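Local coordinates for protein cruciferin (Brassica napus, PDB 3KGL) that probably serves as a seed storage protein, a nutrient reservoir that is cleaved into disulfide-linked acidic and basic chains and assembles into hexamers, at residues Lys65-Arg78 and Gln163-Ser177. Numbering follows the deposited sequence.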
loop_
_atom_site.group_PDB
_atom_site.type_symbol
_atom_site.label_atom_id
_atom_site.label_comp_id
_atom_site.label_asym_id
_atom_site.label_seq_id
_atom_site.Cartn_x
_atom_site.Cartn_y
_atom_site.Cartn_z
ATOM N N LYS A 65 -1.820 13.852 -8.103
ATOM C CA LYS A 65 -2.714 14.944 -8.416
ATOM C C LYS A 65 -3.200 14.698 -9.822
ATOM O O LYS A 65 -2.408 14.449 -10.728
ATOM C CB LYS A 65 -1.951 16.273 -8.358
ATOM C CG LYS A 65 -2.807 17.494 -8.052
ATOM C CD LYS A 65 -1.971 18.773 -7.894
ATOM C CE LYS A 65 -1.945 19.610 -9.173
ATOM N NZ LYS A 65 -2.135 21.088 -8.929
ATOM N N LEU A 66 -4.506 14.736 -10.006
ATOM C CA LEU A 66 -5.071 14.637 -11.340
ATOM C C LEU A 66 -5.983 15.841 -11.510
ATOM O O LEU A 66 -6.967 15.990 -10.790
ATOM C CB LEU A 66 -5.841 13.326 -11.506
ATOM C CG LEU A 66 -5.674 12.557 -12.819
ATOM C CD1 LEU A 66 -6.708 11.441 -12.931
ATOM C CD2 LEU A 66 -5.766 13.484 -14.013
ATOM N N SER A 67 -5.631 16.724 -12.436
ATOM C CA SER A 67 -6.345 17.987 -12.580
ATOM C C SER A 67 -7.208 17.957 -13.832
ATOM O O SER A 67 -6.881 17.258 -14.790
ATOM C CB SER A 67 -5.360 19.168 -12.650
ATOM O OG SER A 67 -4.481 19.231 -11.528
ATOM N N PHE A 68 -8.308 18.711 -13.811
ATOM C CA PHE A 68 -9.167 18.907 -14.983
ATOM C C PHE A 68 -9.467 20.397 -15.124
ATOM O O PHE A 68 -9.674 21.087 -14.128
ATOM C CB PHE A 68 -10.458 18.116 -14.828
ATOM C CG PHE A 68 -11.367 18.179 -16.024
ATOM C CD1 PHE A 68 -11.201 17.309 -17.085
ATOM C CD2 PHE A 68 -12.413 19.092 -16.070
ATOM C CE1 PHE A 68 -12.055 17.361 -18.175
ATOM C CE2 PHE A 68 -13.260 19.154 -17.154
ATOM C CZ PHE A 68 -13.081 18.286 -18.210
ATOM N N VAL A 69 -9.455 20.900 -16.354
ATOM C CA VAL A 69 -9.784 22.298 -16.598
ATOM C C VAL A 69 -11.245 22.335 -17.002
ATOM O O VAL A 69 -11.620 21.781 -18.032
ATOM C CB VAL A 69 -8.909 22.916 -17.706
ATOM C CG1 VAL A 69 -7.478 23.111 -17.226
ATOM C CG2 VAL A 69 -8.916 22.026 -18.903
ATOM N N ALA A 70 -12.074 22.959 -16.170
ATOM C CA ALA A 70 -13.519 22.873 -16.330
ATOM C C ALA A 70 -14.049 24.052 -17.114
ATOM O O ALA A 70 -14.946 23.898 -17.940
ATOM C CB ALA A 70 -14.191 22.802 -14.984
ATOM N N LYS A 71 -13.495 25.228 -16.833
ATOM C CA LYS A 71 -13.850 26.457 -17.530
ATOM C C LYS A 71 -12.579 27.240 -17.808
ATOM O O LYS A 71 -11.779 27.477 -16.909
ATOM C CB LYS A 71 -14.796 27.342 -16.690
ATOM C CG LYS A 71 -15.796 26.603 -15.802
ATOM C CD LYS A 71 -17.005 27.469 -15.406
ATOM C CE LYS A 71 -18.088 27.399 -16.481
ATOM N NZ LYS A 71 -18.230 26.022 -17.079
ATOM N N GLY A 72 -12.387 27.653 -19.050
ATOM C CA GLY A 72 -11.375 28.649 -19.305
ATOM C C GLY A 72 -10.223 28.140 -20.121
ATOM O O GLY A 72 -10.309 27.091 -20.759
ATOM N N GLU A 73 -9.136 28.900 -20.086
ATOM C CA GLU A 73 -7.993 28.658 -20.942
ATOM C C GLU A 73 -6.810 29.352 -20.282
ATOM O O GLU A 73 -6.990 30.350 -19.588
ATOM C CB GLU A 73 -8.269 29.251 -22.330
ATOM C CG GLU A 73 -7.647 28.502 -23.509
ATOM C CD GLU A 73 -8.366 28.779 -24.835
ATOM O OE1 GLU A 73 -7.774 28.518 -25.913
ATOM O OE2 GLU A 73 -9.526 29.251 -24.799
ATOM N N GLY A 74 -5.604 28.826 -20.480
ATOM C CA GLY A 74 -4.421 29.466 -19.933
ATOM C C GLY A 74 -3.107 28.733 -20.139
ATOM O O GLY A 74 -2.976 27.896 -21.029
ATOM N N LEU A 75 -2.127 29.063 -19.302
ATOM C CA LEU A 75 -0.793 28.480 -19.376
ATOM C C LEU A 75 -0.520 27.603 -18.152
ATOM O O LEU A 75 -1.064 27.849 -17.077
ATOM C CB LEU A 75 0.260 29.595 -19.492
ATOM C CG LEU A 75 0.122 30.468 -20.747
ATOM C CD1 LEU A 75 1.154 31.564 -20.798
ATOM C CD2 LEU A 75 0.239 29.602 -21.973
ATOM N N MET A 76 0.306 26.574 -18.326
ATOM C CA MET A 76 0.762 25.751 -17.209
ATOM C C MET A 76 2.240 25.397 -17.284
ATOM O O MET A 76 2.795 25.203 -18.355
ATOM C CB MET A 76 -0.029 24.459 -17.116
ATOM C CG MET A 76 0.713 23.401 -16.338
ATOM S SD MET A 76 -0.141 21.831 -16.351
ATOM C CE MET A 76 -0.021 21.406 -18.085
ATOM N N GLY A 77 2.865 25.301 -16.122
ATOM C CA GLY A 77 4.260 24.947 -16.030
ATOM C C GLY A 77 4.465 23.851 -15.007
ATOM O O GLY A 77 4.085 23.974 -13.845
ATOM N N ARG A 78 5.061 22.759 -15.458
ATOM C CA ARG A 78 5.442 21.666 -14.587
ATOM C C ARG A 78 6.943 21.831 -14.453
ATOM O O ARG A 78 7.585 22.391 -15.341
ATOM C CB ARG A 78 5.122 20.334 -15.275
ATOM C CG ARG A 78 4.297 19.322 -14.468
ATOM C CD ARG A 78 3.448 18.447 -15.404
ATOM N NE ARG A 78 4.155 18.218 -16.662
ATOM C CZ ARG A 78 3.575 18.169 -17.856
ATOM N NH1 ARG A 78 2.265 18.337 -17.964
ATOM N NH2 ARG A 78 4.307 17.962 -18.945
ATOM N N GLN A 163 3.844 22.757 -9.915
ATOM C CA GLN A 163 3.062 23.345 -11.015
ATOM C C GLN A 163 2.515 24.718 -10.673
ATOM O O GLN A 163 2.150 24.981 -9.527
ATOM C CB GLN A 163 1.874 22.472 -11.369
ATOM C CG GLN A 163 2.141 21.460 -12.441
ATOM C CD GLN A 163 0.963 20.540 -12.642
ATOM O OE1 GLN A 163 -0.048 20.672 -11.964
ATOM N NE2 GLN A 163 1.091 19.596 -13.570
ATOM N N TRP A 164 2.440 25.576 -11.686
ATOM C CA TRP A 164 1.851 26.909 -11.568
ATOM C C TRP A 164 0.919 27.134 -12.759
ATOM O O TRP A 164 1.186 26.650 -13.859
ATOM C CB TRP A 164 2.936 27.996 -11.537
ATOM C CG TRP A 164 3.864 27.935 -12.718
ATOM C CD1 TRP A 164 5.068 27.300 -12.776
ATOM C CD2 TRP A 164 3.652 28.505 -14.016
ATOM N NE1 TRP A 164 5.618 27.438 -14.024
ATOM C CE2 TRP A 164 4.771 28.173 -14.804
ATOM C CE3 TRP A 164 2.629 29.264 -14.587
ATOM C CZ2 TRP A 164 4.894 28.571 -16.126
ATOM C CZ3 TRP A 164 2.754 29.661 -15.906
ATOM C CH2 TRP A 164 3.877 29.314 -16.658
ATOM N N PHE A 165 -0.173 27.866 -12.545
ATOM C CA PHE A 165 -1.122 28.154 -13.620
ATOM C C PHE A 165 -1.294 29.653 -13.842
ATOM O O PHE A 165 -1.261 30.435 -12.887
ATOM C CB PHE A 165 -2.472 27.503 -13.323
ATOM C CG PHE A 165 -2.410 26.008 -13.225
ATOM C CD1 PHE A 165 -2.538 25.220 -14.357
ATOM C CD2 PHE A 165 -2.211 25.388 -12.000
ATOM C CE1 PHE A 165 -2.471 23.842 -14.270
ATOM C CE2 PHE A 165 -2.145 24.011 -11.908
ATOM C CZ PHE A 165 -2.280 23.237 -13.041
ATOM N N TYR A 166 -1.470 30.046 -15.105
ATOM C CA TYR A 166 -1.681 31.452 -15.461
ATOM C C TYR A 166 -2.876 31.612 -16.377
ATOM O O TYR A 166 -2.994 30.914 -17.383
ATOM C CB TYR A 166 -0.449 32.053 -16.149
ATOM C CG TYR A 166 -0.630 33.500 -16.587
ATOM C CD1 TYR A 166 -0.540 34.538 -15.673
ATOM C CD2 TYR A 166 -0.892 33.825 -17.913
ATOM C CE1 TYR A 166 -0.702 35.859 -16.066
ATOM C CE2 TYR A 166 -1.063 35.144 -18.312
ATOM C CZ TYR A 166 -0.962 36.158 -17.382
ATOM O OH TYR A 166 -1.126 37.477 -17.763
ATOM N N ASN A 167 -3.752 32.546 -16.027
ATOM C CA ASN A 167 -4.868 32.907 -16.883
ATOM C C ASN A 167 -4.523 34.080 -17.802
ATOM O O ASN A 167 -4.703 35.245 -17.436
ATOM C CB ASN A 167 -6.092 33.244 -16.044
ATOM C CG ASN A 167 -7.355 33.342 -16.873
ATOM O OD1 ASN A 167 -8.342 33.954 -16.451
ATOM N ND2 ASN A 167 -7.335 32.733 -18.057
ATOM N N ASP A 168 -4.002 33.750 -18.984
ATOM C CA ASP A 168 -3.790 34.713 -20.056
ATOM C C ASP A 168 -5.153 35.090 -20.604
ATOM O O ASP A 168 -5.319 36.099 -21.292
ATOM C CB ASP A 168 -2.954 34.086 -21.185
ATOM C CG ASP A 168 -3.632 32.865 -21.821
ATOM O OD1 ASP A 168 -4.423 32.193 -21.126
ATOM O OD2 ASP A 168 -3.368 32.566 -23.013
ATOM N N GLY A 169 -6.133 34.259 -20.272
ATOM C CA GLY A 169 -7.423 34.293 -20.917
ATOM C C GLY A 169 -8.384 35.373 -20.476
ATOM O O GLY A 169 -8.135 36.140 -19.546
ATOM N N ASN A 170 -9.515 35.399 -21.167
ATOM C CA ASN A 170 -10.522 36.421 -21.007
ATOM C C ASN A 170 -11.376 36.182 -19.773
ATOM O O ASN A 170 -11.393 36.984 -18.836
ATOM C CB ASN A 170 -11.406 36.406 -22.246
ATOM C CG ASN A 170 -12.305 37.598 -22.318
ATOM O OD1 ASN A 170 -12.191 38.532 -21.506
ATOM N ND2 ASN A 170 -13.212 37.589 -23.296
ATOM N N GLN A 171 -12.093 35.064 -19.804
ATOM C CA GLN A 171 -12.943 34.631 -18.707
ATOM C C GLN A 171 -12.129 33.965 -17.590
ATOM O O GLN A 171 -10.934 33.712 -17.738
ATOM C CB GLN A 171 -13.974 33.646 -19.250
ATOM C CG GLN A 171 -13.437 32.786 -20.391
ATOM C CD GLN A 171 -14.096 31.417 -20.468
ATOM O OE1 GLN A 171 -13.762 30.606 -21.336
ATOM N NE2 GLN A 171 -15.030 31.150 -19.557
ATOM N N PRO A 172 -12.780 33.668 -16.462
ATOM C CA PRO A 172 -12.079 32.951 -15.394
ATOM C C PRO A 172 -11.635 31.551 -15.815
ATOM O O PRO A 172 -12.358 30.822 -16.499
ATOM C CB PRO A 172 -13.138 32.853 -14.289
ATOM C CG PRO A 172 -14.107 33.944 -14.577
ATOM C CD PRO A 172 -14.142 34.059 -16.068
ATOM N N LEU A 173 -10.433 31.187 -15.396
ATOM C CA LEU A 173 -9.903 29.851 -15.623
ATOM C C LEU A 173 -10.178 28.987 -14.403
ATOM O O LEU A 173 -9.791 29.340 -13.285
ATOM C CB LEU A 173 -8.398 29.926 -15.868
ATOM C CG LEU A 173 -7.621 28.620 -15.782
ATOM C CD1 LEU A 173 -7.955 27.704 -16.950
ATOM C CD2 LEU A 173 -6.158 28.950 -15.734
ATOM N N VAL A 174 -10.851 27.860 -14.610
ATOM C CA VAL A 174 -11.243 27.006 -13.497
ATOM C C VAL A 174 -10.590 25.648 -13.621
ATOM O O VAL A 174 -10.938 24.864 -14.497
ATOM C CB VAL A 174 -12.777 26.816 -13.419
ATOM C CG1 VAL A 174 -13.106 25.738 -12.431
ATOM C CG2 VAL A 174 -13.457 28.099 -13.010
ATOM N N ILE A 175 -9.627 25.373 -12.750
ATOM C CA ILE A 175 -9.084 24.033 -12.671
ATOM C C ILE A 175 -9.701 23.324 -11.459
ATOM O O ILE A 175 -9.898 23.930 -10.401
ATOM C CB ILE A 175 -7.518 23.986 -12.622
ATOM C CG1 ILE A 175 -6.890 24.688 -13.827
ATOM C CG2 ILE A 175 -7.029 22.545 -12.632
ATOM C CD1 ILE A 175 -6.368 26.072 -13.536
ATOM N N VAL A 176 -10.023 22.046 -11.649
ATOM C CA VAL A 176 -10.551 21.181 -10.610
ATOM C C VAL A 176 -9.593 19.985 -10.432
ATOM O O VAL A 176 -9.085 19.456 -11.424
ATOM C CB VAL A 176 -11.977 20.765 -10.990
ATOM C CG1 VAL A 176 -12.169 19.263 -10.916
ATOM C CG2 VAL A 176 -12.982 21.526 -10.130
ATOM N N SER A 177 -9.313 19.592 -9.182
ATOM C CA SER A 177 -8.229 18.638 -8.873
ATOM C C SER A 177 -8.594 17.602 -7.812
ATOM O O SER A 177 -9.156 17.951 -6.776
ATOM C CB SER A 177 -6.971 19.369 -8.370
ATOM O OG SER A 177 -6.328 20.135 -9.373
#
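The N-terminal cupin barrel of this 11S globulin is joined across its two sheets: Phe68 pairs with Val176 in one sheet and Leu75 with Tyr166 in the other, both antiparallel, as the two segments cross between the sheets in opposite directions. In the first ladder Phe68 N bonds to Val176 O (2.6 Å) and is answered by the reverse bond. A classic beta bulge follows, in which Val174 O accepts Ala70 N at 2.8 Å and, weakly, Lys71 N at 3.5 Å. Gly72, at backbone angles open in practice to glycine alone, makes the turn into the second sheet, and a side chain there would also run into Leu173.

Ser67, Val69, Ile175 and Ser177 face Met76 and Phe165 across the barrel interior. Ser67 OG and Ser177 OG share a hydrogen bond of 3.0 Å, a polar pair beside the apolar contact of Val69 CG1 with Ile175 CG1. Met76, its CG anti to the backbone N (chi1 159°), runs alongside Phe165 and brings SD to 3.7 Å from CE1, an oblique Met-aromatic contact. Lys65 NZ comes to the edge of that ring, near its plane.

On the outer side, Trp164 has CG between its backbone N and carbonyl carbon (chi1 55°), which swings the indole back over its partner strand. Gly77 CA sits over the five-membered ring, 3.8 Å from its centroid, in a CH-pi contact; a CB on Gly77 would strike NE1. Trp164 also packs on Pro422 of a neighbouring subunit. Were the indole replaced by an alanine, Gly77 would probably lose its cover and that proline its packing partner. Backbone bonds thus fix the register, the interior mixes apolar packing with a polar end of two serines, Lys65 and Gln163, and Phe68 and Val176 turn to strand 394-401.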